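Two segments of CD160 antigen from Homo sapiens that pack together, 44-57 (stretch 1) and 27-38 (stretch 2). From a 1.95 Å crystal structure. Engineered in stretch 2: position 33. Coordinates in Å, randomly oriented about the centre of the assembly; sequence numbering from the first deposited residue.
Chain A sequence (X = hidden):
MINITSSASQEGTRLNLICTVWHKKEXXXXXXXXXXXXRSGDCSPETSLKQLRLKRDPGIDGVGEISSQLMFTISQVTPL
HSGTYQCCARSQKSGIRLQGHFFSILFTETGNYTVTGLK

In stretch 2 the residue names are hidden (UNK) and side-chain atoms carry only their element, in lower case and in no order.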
ATOM      1  N   SER A  44       0.023   2.304  11.440  1.00 22.33           N
ATOM      2  CA  SER A  44      -0.877   1.207  11.751  1.00 22.59           C
ATOM      3  C   SER A  44      -2.102   1.325  10.894  1.00 20.17           C
ATOM      4  O   SER A  44      -2.347   2.378  10.271  1.00 18.50           O
ATOM      5  CB  SER A  44      -1.294   1.269  13.222  1.00 26.16           C
ATOM      6  OG  SER A  44      -1.963   2.456  13.468  1.00 25.22           O
ATOM      7  N   PRO A  45      -2.978   0.336  10.971  1.00 20.91           N
ATOM      8  CA  PRO A  45      -4.239   0.533  10.281  1.00 21.14           C
ATOM      9  C   PRO A  45      -5.008   1.785  10.767  1.00 20.76           C
ATOM     10  O   PRO A  45      -5.532   2.534   9.951  1.00 19.86           O
ATOM     11  CB  PRO A  45      -4.974  -0.801  10.526  1.00 20.98           C
ATOM     12  CG  PRO A  45      -3.875  -1.745  10.528  1.00 21.49           C
ATOM     13  CD  PRO A  45      -2.801  -1.077  11.348  1.00 22.06           C
ATOM     14  N   GLU A  46      -4.933   2.097  12.042  1.00 21.86           N
ATOM     15  CA  GLU A  46      -5.656   3.272  12.573  1.00 22.64           C
ATOM     16  C   GLU A  46      -5.070   4.611  12.095  1.00 22.06           C
ATOM     17  O   GLU A  46      -5.780   5.619  12.053  1.00 19.28           O
ATOM     18  CB  GLU A  46      -5.592   3.290  14.116  1.00 28.86           C
ATOM     19  CG  GLU A  46      -6.364   2.191  14.831  1.00 34.49           C
ATOM     20  CD  GLU A  46      -5.867   0.756  14.548  1.00 40.94           C
ATOM     21  OE1 GLU A  46      -6.756  -0.107  14.289  1.00 45.58           O
ATOM     22  OE2 GLU A  46      -4.623   0.477  14.571  1.00 37.85           O
ATOM     23  N   THR A  47      -3.775   4.654  11.792  1.00 17.96           N
ATOM     24  CA  THR A  47      -3.170   5.890  11.258  1.00 18.86           C
ATOM     25  C   THR A  47      -3.005   5.916   9.735  1.00 19.36           C
ATOM     26  O   THR A  47      -2.368   6.837   9.209  1.00 20.37           O
ATOM     27  CB  THR A  47      -1.823   6.178  11.939  1.00 18.09           C
ATOM     28  OG1 THR A  47      -0.912   5.087  11.734  1.00 18.78           O
ATOM     29  CG2 THR A  47      -2.008   6.376  13.433  1.00 18.30           C
ATOM     30  N   SER A  48      -3.585   4.943   9.036  1.00 18.96           N
ATOM     31  CA  SER A  48      -3.356   4.751   7.602  1.00 18.99           C
ATOM     32  C   SER A  48      -4.284   5.577   6.778  1.00 18.28           C
ATOM     33  O   SER A  48      -5.405   5.815   7.179  1.00 18.83           O
ATOM     34  CB  SER A  48      -3.577   3.263   7.188  1.00 18.73           C
ATOM     35  OG  SER A  48      -4.968   2.870   7.280  1.00 18.77           O
ATOM     36  N   LEU A  49      -3.871   5.891   5.568  1.00 18.44           N
ATOM     37  CA  LEU A  49      -4.789   6.479   4.562  1.00 18.52           C
ATOM     38  C   LEU A  49      -5.779   5.475   4.026  1.00 20.32           C
ATOM     39  O   LEU A  49      -6.851   5.846   3.591  1.00 18.80           O
ATOM     40  CB  LEU A  49      -4.022   7.020   3.389  1.00 19.11           C
ATOM     41  CG  LEU A  49      -2.960   8.055   3.725  1.00 20.81           C
ATOM     42  CD1 LEU A  49      -2.233   8.456   2.466  1.00 22.80           C
ATOM     43  CD2 LEU A  49      -3.592   9.258   4.392  1.00 21.29           C
ATOM     44  N   LYS A  50      -5.410   4.206   4.014  1.00 17.62           N
ATOM     45  CA  LYS A  50      -6.258   3.163   3.520  1.00 20.03           C
ATOM     46  C   LYS A  50      -5.782   1.791   4.048  1.00 18.62           C
ATOM     47  O   LYS A  50      -4.593   1.555   4.150  1.00 15.06           O
ATOM     48  CB  LYS A  50      -6.262   3.203   2.016  1.00 22.95           C
ATOM     49  CG  LYS A  50      -7.211   2.138   1.475  1.00 24.78           C
ATOM     50  CD  LYS A  50      -7.477   2.239  -0.001  1.00 24.34           C
ATOM     51  CE  LYS A  50      -8.600   1.282  -0.358  1.00 27.79           C
ATOM     52  NZ  LYS A  50      -8.818   1.344  -1.818  1.00 27.80           N
ATOM     53  N   GLN A  51      -6.705   0.930   4.465  1.00 17.40           N
ATOM     54  CA  GLN A  51      -6.337  -0.430   4.928  1.00 17.07           C
ATOM     55  C   GLN A  51      -7.189  -1.436   4.203  1.00 18.18           C
ATOM     56  O   GLN A  51      -8.220  -1.061   3.658  1.00 17.51           O
ATOM     57  CB  GLN A  51      -6.553  -0.621   6.394  1.00 17.04           C
ATOM     58  CG  GLN A  51      -7.962  -0.316   6.947  1.00 17.06           C
ATOM     59  CD  GLN A  51      -8.031  -0.531   8.430  1.00 17.46           C
ATOM     60  OE1 GLN A  51      -8.120   0.393   9.177  1.00 21.80           O
ATOM     61  NE2 GLN A  51      -7.957  -1.751   8.858  1.00 19.01           N
ATOM     62  N   LEU A  52      -6.776  -2.696   4.181  1.00 14.97           N
ATOM     63  CA  LEU A  52      -7.548  -3.669   3.435  1.00 18.48           C
ATOM     64  C   LEU A  52      -7.203  -5.044   3.891  1.00 18.18           C
ATOM     65  O   LEU A  52      -6.007  -5.371   3.968  1.00 16.45           O
ATOM     66  CB  LEU A  52      -7.245  -3.542   1.935  1.00 20.28           C
ATOM     67  CG  LEU A  52      -7.965  -4.515   1.014  1.00 22.36           C
ATOM     68  CD1 LEU A  52      -9.454  -4.355   1.091  1.00 22.57           C
ATOM     69  CD2 LEU A  52      -7.418  -4.390  -0.410  1.00 21.83           C
ATOM     70  N   ARG A  53      -8.244  -5.830   4.193  1.00 19.76           N
ATOM     71  CA  ARG A  53      -8.124  -7.301   4.432  1.00 25.00           C
ATOM     72  C   ARG A  53      -8.876  -7.971   3.299  1.00 24.00           C
ATOM     73  O   ARG A  53     -10.043  -7.751   3.117  1.00 24.47           O
ATOM     74  CB  ARG A  53      -8.743  -7.723   5.775  1.00 27.11           C
ATOM     75  CG  ARG A  53      -8.329  -6.849   6.962  1.00 30.23           C
ATOM     76  CD  ARG A  53      -9.195  -7.026   8.205  1.00 34.27           C
ATOM     77  NE  ARG A  53      -8.359  -7.099   9.413  1.00 42.29           N
ATOM     78  CZ  ARG A  53      -7.640  -8.179   9.771  1.00 48.86           C
ATOM     79  NH1 ARG A  53      -7.642  -9.314   9.038  1.00 55.99           N
ATOM     80  NH2 ARG A  53      -6.906  -8.136  10.875  1.00 50.68           N
ATOM     81  N   LEU A  54      -8.201  -8.772   2.514  1.00 22.35           N
ATOM     82  CA  LEU A  54      -8.742  -9.185   1.246  1.00 24.44           C
ATOM     83  C   LEU A  54      -9.397 -10.551   1.377  1.00 28.74           C
ATOM     84  O   LEU A  54      -8.805 -11.488   1.914  1.00 27.73           O
ATOM     85  CB  LEU A  54      -7.572  -9.201   0.251  1.00 26.54           C
ATOM     86  CG  LEU A  54      -7.804  -8.977  -1.231  1.00 26.81           C
ATOM     87  CD1 LEU A  54      -8.684  -7.782  -1.573  1.00 27.28           C
ATOM     88  CD2 LEU A  54      -6.421  -8.909  -1.889  1.00 29.38           C
ATOM     89  N   LYS A  55     -10.613 -10.706   0.876  1.00 30.78           N
ATOM     90  CA  LYS A  55     -11.184 -12.040   0.863  1.00 32.87           C
ATOM     91  C   LYS A  55     -10.926 -12.637  -0.502  1.00 32.73           C
ATOM     92  O   LYS A  55     -10.976 -11.918  -1.524  1.00 40.11           O
ATOM     93  CB  LYS A  55     -12.658 -12.020   1.259  1.00 40.46           C
ATOM     94  CG  LYS A  55     -13.638 -11.471   0.227  1.00 44.52           C
ATOM     95  CD  LYS A  55     -14.985 -11.150   0.880  1.00 50.69           C
ATOM     96  CE  LYS A  55     -14.855 -10.360   2.204  1.00 48.89           C
ATOM     97  NZ  LYS A  55     -16.149  -9.991   2.831  1.00 50.80           N
ATOM     98  N   ARG A  56     -10.648 -13.936  -0.523  1.00 29.78           N
ATOM     99  CA  ARG A  56      -9.950 -14.592  -1.662  1.00 30.17           C
ATOM    100  C   ARG A  56     -10.798 -15.430  -2.614  1.00 31.05           C
ATOM    101  O   ARG A  56     -10.304 -16.233  -3.370  1.00 33.00           O
ATOM    102  CB  ARG A  56      -8.802 -15.378  -1.113  1.00 28.80           C
ATOM    103  CG  ARG A  56      -7.923 -14.367  -0.327  1.00 29.52           C
ATOM    104  CD  ARG A  56      -6.568 -14.858  -0.243  1.00 26.60           C
ATOM    105  NE  ARG A  56      -5.806 -14.720  -1.448  1.00 24.71           N
ATOM    106  CZ  ARG A  56      -5.038 -13.666  -1.775  1.00 25.92           C
ATOM    107  NH1 ARG A  56      -5.051 -12.559  -1.031  1.00 29.97           N
ATOM    108  NH2 ARG A  56      -4.315 -13.699  -2.856  1.00 21.73           N
ATOM    109  N   ASP A  57     -12.043 -15.092  -2.697  1.00 28.37           N
ATOM    110  CA  ASP A  57     -12.890 -15.667  -3.684  1.00 30.29           C
ATOM    111  C   ASP A  57     -12.464 -15.183  -5.101  1.00 34.77           C
ATOM    112  O   ASP A  57     -11.791 -14.104  -5.266  1.00 27.33           O
ATOM    113  CB  ASP A  57     -14.316 -15.271  -3.339  1.00 31.63           C
ATOM    114  CG  ASP A  57     -14.652 -15.624  -1.903  1.00 33.17           C
ATOM    115  OD1 ASP A  57     -14.158 -16.707  -1.484  1.00 35.82           O
ATOM    116  OD2 ASP A  57     -15.264 -14.767  -1.179  1.00 41.62           O
ATOM    117  N   UNK A  27      -0.712 -19.114   2.387  1.00 24.95           N
ATOM    118  CA  UNK A  27      -0.523 -18.149   3.471  1.00 25.27           C
ATOM    119  C   UNK A  27      -1.087 -16.802   2.994  1.00 23.95           C
ATOM    120  O   UNK A  27      -0.513 -15.744   3.247  1.00 19.29           O
ATOM    121  c   UNK A  27       0.970 -18.023   3.882  1.00 27.11           C
ATOM    122  c   UNK A  27       3.142 -18.988   4.943  1.00 29.72           C
ATOM    123  o   UNK A  27       3.954 -19.919   5.175  1.00 32.16           O
ATOM    124  o   UNK A  27       3.527 -17.811   5.163  1.00 31.91           O
ATOM    125  c   UNK A  27       1.689 -19.281   4.440  1.00 25.81           C
ATOM    126  N   UNK A  28      -2.226 -16.872   2.324  1.00 26.23           N
ATOM    127  CA  UNK A  28      -2.899 -15.694   1.770  1.00 28.78           C
ATOM    128  C   UNK A  28      -3.800 -14.964   2.764  1.00 31.25           C
ATOM    129  O   UNK A  28      -4.306 -13.862   2.462  1.00 27.91           O
ATOM    130  c   UNK A  28      -3.715 -16.097   0.576  1.00 30.74           C
ATOM    131  N   UNK A  29      -3.990 -15.557   3.951  1.00 27.18           N
ATOM    132  CA  UNK A  29      -5.062 -15.139   4.817  1.00 28.32           C
ATOM    133  C   UNK A  29      -4.479 -14.554   6.059  1.00 23.92           C
ATOM    134  O   UNK A  29      -3.374 -14.880   6.429  1.00 23.37           O
ATOM    135  o   UNK A  29      -7.889 -17.193   3.127  1.00 45.68           O
ATOM    136  c   UNK A  29      -7.383 -16.059   5.148  1.00 42.42           C
ATOM    137  o   UNK A  29      -8.344 -15.026   3.245  1.00 46.83           O
ATOM    138  c   UNK A  29      -5.913 -16.359   5.193  1.00 34.05           C
ATOM    139  c   UNK A  29      -7.912 -16.093   3.733  1.00 46.51           C
ATOM    140  N   UNK A  30      -5.226 -13.678   6.697  1.00 21.78           N
ATOM    141  CA  UNK A  30      -4.996 -13.358   8.084  1.00 21.49           C
ATOM    142  C   UNK A  30      -4.031 -12.187   8.259  1.00 20.12           C
ATOM    143  O   UNK A  30      -3.461 -12.020   9.329  1.00 19.53           O
ATOM    144  N   UNK A  31      -3.847 -11.363   7.235  1.00 16.97           N
ATOM    145  CA  UNK A  31      -3.047 -10.126   7.406  1.00 18.28           C
ATOM    146  C   UNK A  31      -3.868  -8.946   6.885  1.00 16.46           C
ATOM    147  O   UNK A  31      -4.725  -9.113   6.036  1.00 15.85           O
ATOM    148  c   UNK A  31      -1.469 -11.738   4.814  1.00 16.08           C
ATOM    149  c   UNK A  31      -1.739 -10.950   2.510  1.00 17.65           C
ATOM    150  c   UNK A  31      -1.648 -10.162   6.728  1.00 16.40           C
ATOM    151  c   UNK A  31      -1.675 -10.449   5.267  1.00 15.54           C
ATOM    152  c   UNK A  31      -1.514 -11.997   3.435  1.00 18.31           C
ATOM    153  c   UNK A  31      -1.948  -9.672   2.980  1.00 14.65           C
ATOM    154  c   UNK A  31      -1.910  -9.412   4.313  1.00 14.23           C
ATOM    155  N   UNK A  32      -3.597  -7.771   7.427  1.00 15.88           N
ATOM    156  CA  UNK A  32      -4.107  -6.503   6.922  1.00 13.73           C
ATOM    157  C   UNK A  32      -2.961  -5.724   6.297  1.00 14.25           C
ATOM    158  O   UNK A  32      -1.844  -5.704   6.807  1.00 13.77           O
ATOM    159  c   UNK A  32      -4.814  -5.693   8.038  1.00 14.94           C
ATOM    160  c   UNK A  32      -5.447  -4.426   7.514  1.00 14.23           C
ATOM    161  c   UNK A  32      -3.864  -5.378   9.197  1.00 16.22           C
ATOM    162  N   UNK A  33      -3.269  -5.106   5.160  1.00 13.45           N
ATOM    163  CA  UNK A  33      -2.372  -4.235   4.414  1.00 13.01           C
ATOM    164  C   UNK A  33      -2.823  -2.814   4.651  1.00 12.43           C
ATOM    165  O   UNK A  33      -4.000  -2.540   4.772  1.00 12.13           O
ATOM    166  s   UNK A  33      -2.269  -6.327   0.647  1.00  9.27           S
ATOM    167  c   UNK A  33      -4.032  -6.478   0.523  1.00 13.68           C
ATOM    168  c   UNK A  33      -2.010  -5.949   2.478  1.00 13.89           C
ATOM    169  c   UNK A  33      -2.448  -4.516   2.908  1.00 12.99           C
ATOM    170  N   UNK A  34      -1.878  -1.897   4.671  1.00 13.20           N
ATOM    171  CA  UNK A  34      -2.191  -0.474   4.845  1.00 13.77           C
ATOM    172  C   UNK A  34      -1.057   0.434   4.352  1.00 12.81           C
ATOM    173  O   UNK A  34       0.043   0.047   4.188  1.00 11.44           O
ATOM    174  c   UNK A  34      -1.660  -2.075   7.793  1.00 14.75           C
ATOM    175  c   UNK A  34      -2.594  -0.196   6.319  1.00 14.08           C
ATOM    176  c   UNK A  34      -1.608  -0.747   7.378  1.00 13.65           C
ATOM    177  c   UNK A  34       0.170  -1.736   9.263  1.00 15.68           C
ATOM    178  c   UNK A  34       0.209  -0.390   8.914  1.00 16.47           C
ATOM    179  c   UNK A  34      -0.786  -2.565   8.722  1.00 15.31           C
ATOM    180  c   UNK A  34      -0.671   0.088   7.961  1.00 15.76           C
ATOM    181  N   UNK A  35      -1.412   1.657   4.068  1.00 13.51           N
ATOM    182  CA  UNK A  35      -0.504   2.608   3.495  1.00 13.59           C
ATOM    183  C   UNK A  35      -0.552   3.790   4.418  1.00 14.12           C
ATOM    184  O   UNK A  35      -1.643   4.310   4.702  1.00 12.35           O
ATOM    185  c   UNK A  35      -0.312   4.247   1.469  1.00 13.85           C
ATOM    186  c   UNK A  35      -1.049   3.018   2.094  1.00 12.92           C
ATOM    187  c   UNK A  35       1.097   3.847   1.034  1.00 13.69           C
ATOM    188  c   UNK A  35      -1.010   4.815   0.335  1.00 12.65           C
ATOM    189  N   UNK A  36       0.628   4.226   4.853  1.00 16.14           N
ATOM    190  CA  UNK A  36       0.750   5.414   5.720  1.00 16.66           C
ATOM    191  C   UNK A  36       1.554   6.540   5.055  1.00 15.44           C
ATOM    192  O   UNK A  36       2.379   6.282   4.159  1.00 15.43           O
ATOM    193  s   UNK A  36       0.512   3.900   8.108  1.00 21.55           S
ATOM    194  c   UNK A  36       1.450   4.998   7.023  1.00 19.82           C
ATOM    195  N   UNK A  37       1.249   7.775   5.470  1.00 14.71           N
ATOM    196  CA  UNK A  37       1.874   8.993   5.000  1.00 16.28           C
ATOM    197  C   UNK A  37       2.491   9.743   6.163  1.00 16.17           C
ATOM    198  O   UNK A  37       1.779  10.151   7.059  1.00 17.81           O
ATOM    199  c   UNK A  37       1.471  11.112   3.675  1.00 16.36           C
ATOM    200  c   UNK A  37       0.883   9.864   4.284  1.00 16.11           C
ATOM    201  c   UNK A  37       0.390  11.923   2.960  1.00 16.24           C
ATOM    202  c   UNK A  37       1.024  13.163   2.380  1.00 17.12           C
ATOM    203  n   UNK A  37       1.534  14.065   3.441  1.00 16.10           N
ATOM    204  N   UNK A  38       3.809   9.913   6.136  1.00 16.60           N
ATOM    205  CA  UNK A  38       4.557  10.826   7.063  1.00 17.46           C
ATOM    206  C   UNK A  38       4.325  10.553   8.519  1.00 17.45           C
ATOM    207  O   UNK A  38       4.118  11.476   9.295  1.00 16.24           O
ATOM    208  c   UNK A  38       4.588  12.842   5.486  1.00 19.34           C
ATOM    209  o   UNK A  38       3.799  13.604   4.931  1.00 20.79           O
ATOM    210  o   UNK A  38       5.703  12.621   5.018  1.00 18.81           O
ATOM    211  c   UNK A  38       4.183  12.297   6.837  1.00 19.24           C
TER
HETATM  212  O   HOH W   1      -1.093   8.068   7.184  1.00 16.15           O

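Position 27 has three side-chain carbons in a row, the third carrying two oxygens. It lies out of reach of stretch 1. This is Glu-27.

Position 28 has one side-chain carbon. Its CB lies 3.2 Å from Arg-56 CD and sits over one face of the guanidinium. A single carbon is alanine: Ala-28.

Position 29 has three carbons, the last with two oxygens. The carboxylate end comes nearer to stretch 1 than its CA-to-CB bond suggests. This is Glu-29, with OE2 3.7 Å from Arg-56 CG.

Position 30 has no side-chain atoms. Its phi of 90° favours glycine: Gly-30.

Position 31 has one carbon, then a ring of six carbons with no oxygen. The CA-to-CB bond points away from stretch 1. It is Phe-31.

Position 32 has three carbons, forked at the first. They touch Pro-45, Gln-51 and Arg-53. The fork at CB and the lack of oxygen give Val-32. Its CG2 is 3.8 Å from Arg-53 CG.

Position 33 is an unbranched chain of two carbons, a sulfur and a carbon, meeting Leu-52 and Leu-54. This is Met-33, an engineered substitution for Val. Its CE lies 4.1 Å from Leu-52 CD2 and 4.2 Å from Leu-54 CD2.

Position 34 has one carbon and a six-carbon ring. Pro-45 covers a ring face, with its CD 3.7 Å from the ring centroid in a CH-pi contact. No oxygen is attached, so it is Phe-34.

Position 35 has four carbons, forked at the second. This is Leu-35. Its CD2 is 4.4 Å from Leu-49 CD1.

Position 36 has one carbon and one sulfur: Cys-36. SG is 3.7 Å from Ser-44 N and is bonded covalently elsewhere in the structure.

Position 37 has four carbons in a row ending in nitrogen. CB lies 3.9 Å from Leu-49 CD1, but the end leads away. This is Lys-37.

Position 38 has two carbons, the second with two oxygens: Asp-38. Its OD2 forms a salt bridge with Lys-37 NZ at 2.8 Å, and it does not reach stretch 1.

The strands run antiparallel. Met-33 N donates to Leu-52 O at 3.0 Å, and Leu-52 N returns a bond to Met-33 O at 2.8 Å. Leu-49 N adds a bond to Leu-35 O at 2.9 Å. A water joins Lys-37 N to Thr-47 O. Phe-34 and Gln-51 point to one face of the sheet, Met-33 and Leu-52 to the other. Backbone pairing thus sets the register, and apolar packing adds to the contact, which buries 912 Å² in all.

Stretch 2 27-38: EAEGFVMFLCKD
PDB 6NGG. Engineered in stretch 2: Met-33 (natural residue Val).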